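Local coordinates for protein terminase, large subunit (PDB 2WBN) that cuts the viral genome to start and end packaging, as the metal-dependent nuclease domain of a phage motor whose other domain hydrolyses ATP to drive DNA into empty capsids, at residues V27-I35 with A164-Y172; E141-E149 with I192-M203. All blocks are in the same frame, centred on the assembly; numbering follows the deposited sequence.

Contact 1: V27-I35 with A164-Y172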
loop_
_atom_site.group_PDB
_atom_site.type_symbol
_atom_site.label_atom_id
_atom_site.label_comp_id
_atom_site.label_asym_id
_atom_site.label_seq_id
_atom_site.Cartn_x
_atom_site.Cartn_y
_atom_site.Cartn_z
ATOM N N VAL A 27 11.780 -12.655 14.050
ATOM C CA VAL A 27 12.618 -11.546 14.605
ATOM C C VAL A 27 12.685 -10.342 13.664
ATOM O O VAL A 27 12.415 -9.210 14.064
ATOM C CB VAL A 27 14.033 -12.040 14.867
ATOM C CG1 VAL A 27 14.705 -11.190 15.930
ATOM C CG2 VAL A 27 13.990 -13.481 15.279
ATOM N N VAL A 28 13.063 -10.593 12.414
ATOM C CA VAL A 28 13.110 -9.565 11.387
ATOM C C VAL A 28 11.999 -9.830 10.378
ATOM O O VAL A 28 11.948 -10.908 9.786
ATOM C CB VAL A 28 14.447 -9.598 10.630
ATOM C CG1 VAL A 28 14.446 -8.559 9.533
ATOM C CG2 VAL A 28 15.612 -9.390 11.594
ATOM N N PRO A 29 11.110 -8.851 10.166
ATOM C CA PRO A 29 10.080 -9.028 9.159
ATOM C C PRO A 29 10.568 -8.711 7.745
ATOM O O PRO A 29 11.570 -8.015 7.565
ATOM C CB PRO A 29 9.028 -8.002 9.570
ATOM C CG PRO A 29 9.826 -6.902 10.177
ATOM C CD PRO A 29 10.958 -7.574 10.882
ATOM N N PHE A 30 9.825 -9.196 6.755
ATOM C CA PHE A 30 10.046 -8.852 5.351
ATOM C C PHE A 30 11.475 -9.134 4.880
ATOM O O PHE A 30 12.075 -8.355 4.120
ATOM C CB PHE A 30 9.671 -7.388 5.075
ATOM C CG PHE A 30 8.212 -7.066 5.304
ATOM C CD1 PHE A 30 7.835 -6.029 6.156
ATOM C CD2 PHE A 30 7.223 -7.775 4.635
ATOM C CE1 PHE A 30 6.481 -5.715 6.351
ATOM C CE2 PHE A 30 5.886 -7.484 4.822
ATOM C CZ PHE A 30 5.505 -6.442 5.688
ATOM N N GLU A 31 12.017 -10.273 5.311
ATOM C CA GLU A 31 13.277 -10.760 4.759
ATOM C C GLU A 31 13.165 -10.857 3.245
ATOM O O GLU A 31 14.169 -10.749 2.546
ATOM C CB GLU A 31 13.646 -12.116 5.357
ATOM C CG GLU A 31 14.006 -12.056 6.839
ATOM C CD GLU A 31 14.314 -13.428 7.411
ATOM O OE1 GLU A 31 14.977 -14.209 6.712
ATOM O OE2 GLU A 31 13.887 -13.713 8.546
ATOM N N ASN A 32 11.939 -11.014 2.749
ATOM C CA ASN A 32 11.642 -11.045 1.308
ATOM C C ASN A 32 11.820 -9.743 0.497
ATOM O O ASN A 32 11.522 -9.724 -0.702
ATOM C CB ASN A 32 10.226 -11.579 1.082
ATOM C CG ASN A 32 9.157 -10.664 1.621
ATOM O OD1 ASN A 32 9.468 -9.606 2.155
ATOM N ND2 ASN A 32 7.889 -11.064 1.478
ATOM N N LEU A 33 12.319 -8.679 1.108
ATOM C CA LEU A 33 12.422 -7.387 0.409
ATOM C C LEU A 33 13.556 -7.361 -0.594
ATOM O O LEU A 33 14.656 -7.806 -0.277
ATOM C CB LEU A 33 12.607 -6.225 1.392
ATOM C CG LEU A 33 11.397 -5.764 2.202
ATOM C CD1 LEU A 33 11.782 -4.510 3.004
ATOM C CD2 LEU A 33 10.226 -5.468 1.289
ATOM N N GLN A 34 13.244 -6.894 -1.810
ATOM C CA GLN A 34 14.217 -6.691 -2.865
ATOM C C GLN A 34 14.187 -5.186 -3.199
ATOM O O GLN A 34 13.234 -4.680 -3.789
ATOM C CB GLN A 34 13.888 -7.588 -4.060
ATOM C CG GLN A 34 15.019 -7.792 -5.000
ATOM C CD GLN A 34 16.119 -8.753 -4.511
ATOM O OE1 GLN A 34 17.237 -8.664 -4.980
ATOM N NE2 GLN A 34 15.786 -9.686 -3.628
ATOM N N ILE A 35 15.196 -4.466 -2.721
ATOM C CA ILE A 35 15.206 -3.002 -2.754
ATOM C C ILE A 35 16.513 -2.523 -3.348
ATOM O O ILE A 35 17.602 -2.774 -2.800
ATOM C CB ILE A 35 15.083 -2.346 -1.356
ATOM C CG1 ILE A 35 13.877 -2.867 -0.583
ATOM C CG2 ILE A 35 15.012 -0.795 -1.514
ATOM C CD1 ILE A 35 13.686 -2.230 0.809
ATOM N N ALA A 164 9.690 2.200 0.068
ATOM C CA ALA A 164 11.035 1.680 0.345
ATOM C C ALA A 164 11.469 1.914 1.801
ATOM O O ALA A 164 11.879 0.987 2.469
ATOM C CB ALA A 164 12.087 2.278 -0.637
ATOM N N ARG A 165 11.331 3.145 2.295
ATOM C CA ARG A 165 11.732 3.493 3.641
ATOM C C ARG A 165 10.898 2.748 4.688
ATOM O O ARG A 165 11.440 2.164 5.618
ATOM C CB ARG A 165 11.615 5.002 3.875
ATOM C CG ARG A 165 12.143 5.435 5.260
ATOM C CD ARG A 165 12.001 6.931 5.531
ATOM N NE ARG A 165 10.714 7.429 5.074
ATOM C CZ ARG A 165 9.571 7.302 5.725
ATOM N NH1 ARG A 165 8.469 7.780 5.166
ATOM N NH2 ARG A 165 9.510 6.692 6.920
ATOM N N GLU A 166 9.590 2.725 4.507
ATOM C CA GLU A 166 8.739 2.152 5.537
ATOM C C GLU A 166 8.942 0.651 5.625
ATOM O O GLU A 166 9.066 0.109 6.728
ATOM C CB GLU A 166 7.286 2.515 5.303
ATOM C CG GLU A 166 7.006 3.978 5.523
ATOM C CD GLU A 166 5.525 4.260 5.616
ATOM O OE1 GLU A 166 4.734 3.439 5.091
ATOM O OE2 GLU A 166 5.164 5.276 6.240
ATOM N N PHE A 167 8.993 -0.022 4.475
ATOM C CA PHE A 167 9.152 -1.471 4.477
ATOM C C PHE A 167 10.526 -1.892 4.984
ATOM O O PHE A 167 10.628 -2.868 5.741
ATOM C CB PHE A 167 8.862 -2.062 3.090
ATOM C CG PHE A 167 7.385 -2.294 2.802
ATOM C CD1 PHE A 167 6.570 -1.268 2.369
ATOM C CD2 PHE A 167 6.838 -3.566 2.919
ATOM C CE1 PHE A 167 5.236 -1.491 2.069
ATOM C CE2 PHE A 167 5.493 -3.803 2.652
ATOM C CZ PHE A 167 4.695 -2.765 2.200
ATOM N N GLU A 168 11.580 -1.172 4.590
ATOM C CA GLU A 168 12.909 -1.456 5.113
ATOM C C GLU A 168 13.032 -1.291 6.638
ATOM O O GLU A 168 13.704 -2.087 7.303
ATOM C CB GLU A 168 13.992 -0.624 4.424
ATOM C CG GLU A 168 15.374 -1.017 4.944
ATOM C CD GLU A 168 16.550 -0.533 4.123
ATOM O OE1 GLU A 168 16.402 -0.221 2.921
ATOM O OE2 GLU A 168 17.641 -0.470 4.728
ATOM N N ASN A 169 12.365 -0.281 7.192
ATOM C CA ASN A 169 12.589 0.059 8.586
ATOM C C ASN A 169 11.564 -0.507 9.582
ATOM O O ASN A 169 11.827 -0.491 10.784
ATOM C CB ASN A 169 12.754 1.584 8.704
ATOM C CG ASN A 169 14.011 2.075 7.957
ATOM O OD1 ASN A 169 15.119 1.869 8.413
ATOM N ND2 ASN A 169 13.830 2.642 6.788
ATOM N N ILE A 170 10.416 -1.010 9.106
ATOM C CA ILE A 170 9.381 -1.562 10.030
ATOM C C ILE A 170 9.886 -2.789 10.816
ATOM O O ILE A 170 10.618 -3.629 10.295
ATOM C CB ILE A 170 8.045 -1.876 9.295
ATOM C CG1 ILE A 170 6.871 -1.969 10.284
ATOM C CG2 ILE A 170 8.163 -3.135 8.451
ATOM C CD1 ILE A 170 6.294 -0.611 10.760
ATOM N N ASP A 171 9.524 -2.847 12.093
ATOM C CA ASP A 171 9.932 -3.909 12.992
ATOM C C ASP A 171 8.669 -4.530 13.617
ATOM O O ASP A 171 7.566 -3.964 13.529
ATOM C CB ASP A 171 10.846 -3.349 14.107
ATOM C CG ASP A 171 12.322 -3.218 13.686
ATOM O OD1 ASP A 171 12.864 -4.149 13.064
ATOM O OD2 ASP A 171 12.961 -2.187 14.010
ATOM N N TYR A 172 8.839 -5.692 14.235
ATOM C CA TYR A 172 7.778 -6.309 15.022
ATOM C C TYR A 172 7.606 -5.547 16.326
ATOM O O TYR A 172 8.575 -5.022 16.876
ATOM C CB TYR A 172 8.118 -7.777 15.336
ATOM C CG TYR A 172 7.960 -8.695 14.151
ATOM C CD1 TYR A 172 6.748 -8.780 13.473
ATOM C CD2 TYR A 172 9.030 -9.462 13.685
ATOM C CE1 TYR A 172 6.603 -9.610 12.365
ATOM C CE2 TYR A 172 8.889 -10.294 12.593
ATOM C CZ TYR A 172 7.675 -10.370 11.942
ATOM O OH TYR A 172 7.537 -11.187 10.852
HETATM O O HOH W 1 11.421 -6.630 14.141
#
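Pro29 lies against Tyr172, its CB over one face of the phenol ring in a CH-pi contact, 4.0 Å from the ring centroid and displaced toward the rim. The same ring meets the carbonyl of Val27 at its edge, with Val27 O 3.4 Å from Tyr172 CD2. Pro29 CG rests against the backbone O of Ile170. One water ties the ends together: it donates to Val27 O and to Asp171 OD1 and accepts from Tyr172 N at 2.7 Å.

Further along, Phe30 and Phe167 form an edge-to-face pair with centroids 5.2 Å apart and planes inclined at 53°. The Phe167 edge comes over one face of Phe30, while CG2 of Ile170 touches the Phe30 rim in the ring plane, 3.7 Å from Phe30 CD1. That methyl reaches the rim because Ile170 CG1 lies anti to the backbone N (chi1 -160°), leaving CG2 between N and the carbonyl carbon. Leu33 CD1 presses on the Phe167 backbone, 3.4 Å from Phe167 O, and Ile35 CD1 reaches Glu168 CB at 4.0 Å.

The contact thus lays residues 27-30 along the chain leaving helix 161-169, and strand 33-35 across the helix itself. Strand 152-155 pairs with strand 33-35 within the sheet, and helix 190-198 packs on Phe167 and Ile170.

Contact 2: E141-E149 with I192-M203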
loop_
_atom_site.group_PDB
_atom_site.type_symbol
_atom_site.label_atom_id
_atom_site.label_comp_id
_atom_site.label_asym_id
_atom_site.label_seq_id
_atom_site.Cartn_x
_atom_site.Cartn_y
_atom_site.Cartn_z
ATOM N N GLU A 141 -3.216 -8.314 11.256
ATOM C CA GLU A 141 -2.092 -9.231 11.444
ATOM C C GLU A 141 -2.014 -10.235 10.285
ATOM O O GLU A 141 -0.938 -10.441 9.722
ATOM C CB GLU A 141 -2.182 -9.921 12.808
ATOM C CG GLU A 141 -1.218 -11.091 13.012
ATOM C CD GLU A 141 -1.295 -11.681 14.408
ATOM O OE1 GLU A 141 -1.968 -11.073 15.271
ATOM O OE2 GLU A 141 -0.684 -12.756 14.644
ATOM N N HIS A 142 -3.160 -10.830 9.930
ATOM C CA HIS A 142 -3.306 -11.718 8.759
ATOM C C HIS A 142 -2.730 -11.082 7.500
ATOM O O HIS A 142 -1.952 -11.708 6.784
ATOM C CB HIS A 142 -4.796 -12.034 8.497
ATOM C CG HIS A 142 -5.039 -13.066 7.429
ATOM N ND1 HIS A 142 -5.612 -14.294 7.696
ATOM C CD2 HIS A 142 -4.807 -13.046 6.091
ATOM C CE1 HIS A 142 -5.710 -14.988 6.575
ATOM N NE2 HIS A 142 -5.222 -14.256 5.587
ATOM N N GLY A 143 -3.127 -9.838 7.231
ATOM C CA GLY A 143 -2.713 -9.144 6.002
ATOM C C GLY A 143 -1.227 -8.862 5.922
ATOM O O GLY A 143 -0.637 -8.894 4.832
ATOM N N GLU A 144 -0.630 -8.549 7.072
ATOM C CA GLU A 144 0.810 -8.319 7.163
ATOM C C GLU A 144 1.580 -9.611 6.983
ATOM O O GLU A 144 2.636 -9.623 6.334
ATOM C CB GLU A 144 1.170 -7.672 8.499
ATOM C CG GLU A 144 0.556 -6.258 8.653
ATOM C CD GLU A 144 0.758 -5.623 10.032
ATOM O OE1 GLU A 144 1.155 -6.326 10.986
ATOM O OE2 GLU A 144 0.505 -4.390 10.150
ATOM N N ARG A 145 1.069 -10.688 7.577
ATOM C CA ARG A 145 1.648 -12.014 7.415
ATOM C C ARG A 145 1.608 -12.439 5.958
ATOM O O ARG A 145 2.574 -13.000 5.450
ATOM C CB ARG A 145 0.921 -13.058 8.283
ATOM C CG ARG A 145 1.563 -14.453 8.207
ATOM C CD ARG A 145 0.850 -15.518 9.057
ATOM N NE ARG A 145 1.259 -16.873 8.661
ATOM C CZ ARG A 145 0.965 -17.996 9.319
ATOM N NH1 ARG A 145 0.258 -17.966 10.447
ATOM N NH2 ARG A 145 1.396 -19.164 8.851
ATOM N N TRP A 146 0.503 -12.165 5.275
ATOM C CA TRP A 146 0.406 -12.514 3.862
ATOM C C TRP A 146 1.502 -11.826 3.059
ATOM O O TRP A 146 2.203 -12.456 2.244
ATOM C CB TRP A 146 -0.965 -12.156 3.306
ATOM C CG TRP A 146 -1.179 -12.644 1.902
ATOM C CD1 TRP A 146 -1.653 -13.867 1.515
ATOM C CD2 TRP A 146 -0.930 -11.911 0.706
ATOM N NE1 TRP A 146 -1.721 -13.932 0.147
ATOM C CE2 TRP A 146 -1.290 -12.741 -0.375
ATOM C CE3 TRP A 146 -0.446 -10.623 0.441
ATOM C CZ2 TRP A 146 -1.167 -12.331 -1.705
ATOM C CZ3 TRP A 146 -0.331 -10.215 -0.880
ATOM C CH2 TRP A 146 -0.696 -11.062 -1.934
ATOM N N LEU A 147 1.680 -10.532 3.304
ATOM C CA LEU A 147 2.755 -9.798 2.642
ATOM C C LEU A 147 4.149 -10.384 2.959
ATOM O O LEU A 147 5.001 -10.517 2.065
ATOM C CB LEU A 147 2.683 -8.314 3.014
ATOM C CG LEU A 147 1.514 -7.501 2.444
ATOM C CD1 LEU A 147 1.502 -6.123 3.106
ATOM C CD2 LEU A 147 1.600 -7.381 0.908
ATOM N N ASP A 148 4.378 -10.744 4.220
ATOM C CA ASP A 148 5.656 -11.307 4.649
ATOM C C ASP A 148 5.937 -12.688 4.049
ATOM O O ASP A 148 7.097 -13.086 3.914
ATOM C CB ASP A 148 5.711 -11.404 6.167
ATOM C CG ASP A 148 7.013 -11.994 6.674
ATOM O OD1 ASP A 148 8.041 -11.286 6.695
ATOM O OD2 ASP A 148 7.006 -13.163 7.078
ATOM N N GLU A 149 4.883 -13.409 3.683
ATOM C CA GLU A 149 5.044 -14.737 3.114
ATOM C C GLU A 149 5.240 -14.753 1.598
ATOM O O GLU A 149 5.418 -15.813 1.012
ATOM C CB GLU A 149 3.891 -15.640 3.548
ATOM C CG GLU A 149 4.249 -16.426 4.804
ATOM C CD GLU A 149 3.045 -16.931 5.554
ATOM O OE1 GLU A 149 1.906 -16.783 5.053
ATOM O OE2 GLU A 149 3.245 -17.465 6.667
ATOM N N ILE A 192 2.326 0.621 4.207
ATOM C CA ILE A 192 2.123 -0.811 4.477
ATOM C C ILE A 192 0.627 -1.076 4.667
ATOM O O ILE A 192 0.077 -2.026 4.110
ATOM C CB ILE A 192 2.895 -1.286 5.718
ATOM C CG1 ILE A 192 4.389 -0.940 5.617
ATOM C CG2 ILE A 192 2.786 -2.808 5.865
ATOM C CD1 ILE A 192 5.194 -1.273 6.857
ATOM N N ASP A 193 -0.034 -0.225 5.446
ATOM C CA ASP A 193 -1.502 -0.275 5.555
ATOM C C ASP A 193 -2.172 -0.172 4.197
ATOM O O ASP A 193 -3.025 -0.985 3.880
ATOM C CB ASP A 193 -2.023 0.843 6.462
ATOM C CG ASP A 193 -1.773 0.569 7.940
ATOM O OD1 ASP A 193 -1.546 -0.600 8.310
ATOM O OD2 ASP A 193 -1.818 1.530 8.735
ATOM N N ALA A 194 -1.775 0.805 3.389
ATOM C CA ALA A 194 -2.356 0.976 2.050
ATOM C C ALA A 194 -2.157 -0.251 1.177
ATOM O O ALA A 194 -3.053 -0.623 0.418
ATOM C CB ALA A 194 -1.804 2.213 1.365
ATOM N N THR A 195 -0.966 -0.853 1.269
ATOM C CA THR A 195 -0.676 -2.100 0.577
ATOM C C THR A 195 -1.555 -3.278 1.029
ATOM O O THR A 195 -2.086 -3.994 0.199
ATOM C CB THR A 195 0.810 -2.455 0.735
ATOM O OG1 THR A 195 1.582 -1.369 0.224
ATOM C CG2 THR A 195 1.159 -3.746 -0.033
ATOM N N ARG A 196 -1.713 -3.484 2.330
ATOM C CA ARG A 196 -2.701 -4.458 2.818
ATOM C C ARG A 196 -4.080 -4.309 2.178
ATOM O O ARG A 196 -4.657 -5.301 1.721
ATOM C CB ARG A 196 -2.906 -4.340 4.305
ATOM C CG ARG A 196 -1.999 -5.161 5.158
ATOM C CD ARG A 196 -2.720 -5.360 6.484
ATOM N NE ARG A 196 -2.873 -4.061 7.148
ATOM C CZ ARG A 196 -4.018 -3.449 7.423
ATOM N NH1 ARG A 196 -5.205 -3.983 7.111
ATOM N NH2 ARG A 196 -3.970 -2.267 8.021
ATOM N N TYR A 197 -4.626 -3.087 2.188
ATOM C CA TYR A 197 -5.938 -2.856 1.578
ATOM C C TYR A 197 -5.894 -3.275 0.112
ATOM O O TYR A 197 -6.771 -3.973 -0.348
ATOM C CB TYR A 197 -6.401 -1.398 1.626
ATOM C CG TYR A 197 -6.253 -0.693 2.945
ATOM C CD1 TYR A 197 -6.431 -1.365 4.153
ATOM C CD2 TYR A 197 -5.970 0.673 2.984
ATOM C CE1 TYR A 197 -6.308 -0.698 5.363
ATOM C CE2 TYR A 197 -5.812 1.335 4.164
ATOM C CZ TYR A 197 -5.995 0.654 5.355
ATOM O OH TYR A 197 -5.860 1.339 6.525
ATOM N N ALA A 198 -4.851 -2.857 -0.604
ATOM C CA ALA A 198 -4.752 -3.102 -2.042
ATOM C C ALA A 198 -4.828 -4.591 -2.381
ATOM O O ALA A 198 -5.383 -4.959 -3.417
ATOM C CB ALA A 198 -3.462 -2.499 -2.602
ATOM N N PHE A 199 -4.255 -5.427 -1.514
ATOM C CA PHE A 199 -4.209 -6.883 -1.707
ATOM C C PHE A 199 -5.204 -7.698 -0.879
ATOM O O PHE A 199 -5.097 -8.926 -0.836
ATOM C CB PHE A 199 -2.806 -7.384 -1.406
ATOM C CG PHE A 199 -1.835 -7.052 -2.479
ATOM C CD1 PHE A 199 -1.081 -5.895 -2.413
ATOM C CD2 PHE A 199 -1.733 -7.857 -3.600
ATOM C CE1 PHE A 199 -0.184 -5.575 -3.434
ATOM C CE2 PHE A 199 -0.845 -7.538 -4.612
ATOM C CZ PHE A 199 -0.089 -6.394 -4.532
ATOM N N GLU A 200 -6.177 -7.047 -0.241
ATOM C CA GLU A 200 -7.091 -7.789 0.641
ATOM C C GLU A 200 -7.863 -8.904 -0.079
ATOM O O GLU A 200 -8.150 -9.931 0.521
ATOM C CB GLU A 200 -8.045 -6.850 1.401
ATOM C CG GLU A 200 -9.104 -6.172 0.549
ATOM C CD GLU A 200 -10.259 -5.600 1.372
ATOM O OE1 GLU A 200 -10.127 -5.394 2.597
ATOM O OE2 GLU A 200 -11.322 -5.362 0.772
ATOM N N ARG A 201 -8.194 -8.705 -1.357
ATOM C CA ARG A 201 -8.984 -9.703 -2.112
ATOM C C ARG A 201 -8.134 -10.854 -2.648
ATOM O O ARG A 201 -8.674 -11.797 -3.224
ATOM C CB ARG A 201 -9.722 -9.072 -3.302
ATOM C CG ARG A 201 -10.454 -7.755 -3.032
ATOM C CD ARG A 201 -11.508 -7.874 -1.941
ATOM N NE ARG A 201 -11.971 -6.557 -1.492
ATOM C CZ ARG A 201 -12.819 -5.772 -2.159
ATOM N NH1 ARG A 201 -13.337 -6.159 -3.322
ATOM N NH2 ARG A 201 -13.167 -4.590 -1.644
ATOM N N ASP A 202 -6.814 -10.782 -2.491
ATOM C CA ASP A 202 -5.934 -11.803 -3.049
ATOM C C ASP A 202 -5.467 -12.810 -2.008
ATOM O O ASP A 202 -4.694 -13.699 -2.323
ATOM C CB ASP A 202 -4.734 -11.138 -3.704
ATOM C CG ASP A 202 -5.121 -10.310 -4.902
ATOM O OD1 ASP A 202 -5.087 -9.063 -4.813
ATOM O OD2 ASP A 202 -5.448 -10.909 -5.949
HETATM N N MSE A 203 -5.960 -12.693 -0.778
HETATM C CA MSE A 203 -5.398 -13.454 0.332
HETATM C C MSE A 203 -6.220 -14.703 0.664
HETATM O O MSE A 203 -7.328 -14.877 0.154
HETATM C CB MSE A 203 -5.256 -12.559 1.548
HETATM C CG MSE A 203 -4.551 -11.258 1.240
HETATM SE SE MSE A 203 -4.530 -10.109 2.777
HETATM C CE MSE A 203 -3.399 -8.665 2.077
HETATM O O HOH W 2 -0.411 -2.902 7.753
#
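Gly143 and Arg196 mark the crossing of two helices of the RNase H-like nuclease fold, whose short axes run almost perpendicular (89°) and 9.7 Å apart at closest approach. With no side chain on Gly143, the aliphatic part of Arg196 can lie on the helix backbone, CD 3.8 Å from Gly143 CA. Selenomethionine Met203 also reaches this glycine through its SE.

The packing is tight around Trp146. Its indole, swung out with CG anti to the backbone N (chi1 -173°), receives Met203 over one face: Met203 CG stands 3.7 Å from the centroid of the five-membered ring, only 10° off the normal. SE lies obliquely farther off, in a Met-aromatic contact, and CE approaches the six-membered ring. At the far end of the indole, Trp146 CH2 meets Phe199 CD2 at 3.8 Å, the two rings set obliquely. Phe199 is itself buried against Trp69 and Tyr71, with which it makes edge-to-face pairs. Leu147 fills the next position, its CD2 3.8 Å from the methyl CG2 of Thr195.

The side next to the metal site is looser and holds a bridging water. Glu144 and Arg196 touch through CG and CD, but their charged ends are joined through water rather than a direct salt bridge. Glu144 OE1 instead accepts from Leu184 N. Asp193, a ligand of the second catalytic manganese, is gripped in a salt bridge by Arg196, whose NH2 donates to Asp193 OD1 from above the carboxylate plane. The water accepts from Arg196 NE and donates to Glu144 OE2 and, at 2.6 Å, to Asp193 OD1.

In the fold
Contacts 1 and 2 have centres about 14 Å apart, and their segments alternate along the chain: 27-35, 141-149, 164-172, then 192-203. Helix 190-198 packs on both 140-148 and 161-169 beside the mixed sheet, whose edge strand 33-35 belongs to contact 1. The two contacts also touch directly. Asp148 OD1 probably accepts from Phe30 N and Leu147 O from Asn32 ND2, so that residues 30-32 are bonded to the end of helix 140-148, while Phe167 packs on Ile192. The helix that carries the manganese ligands His190 and Asp193 is therefore packed against a neighbouring helix in each contact.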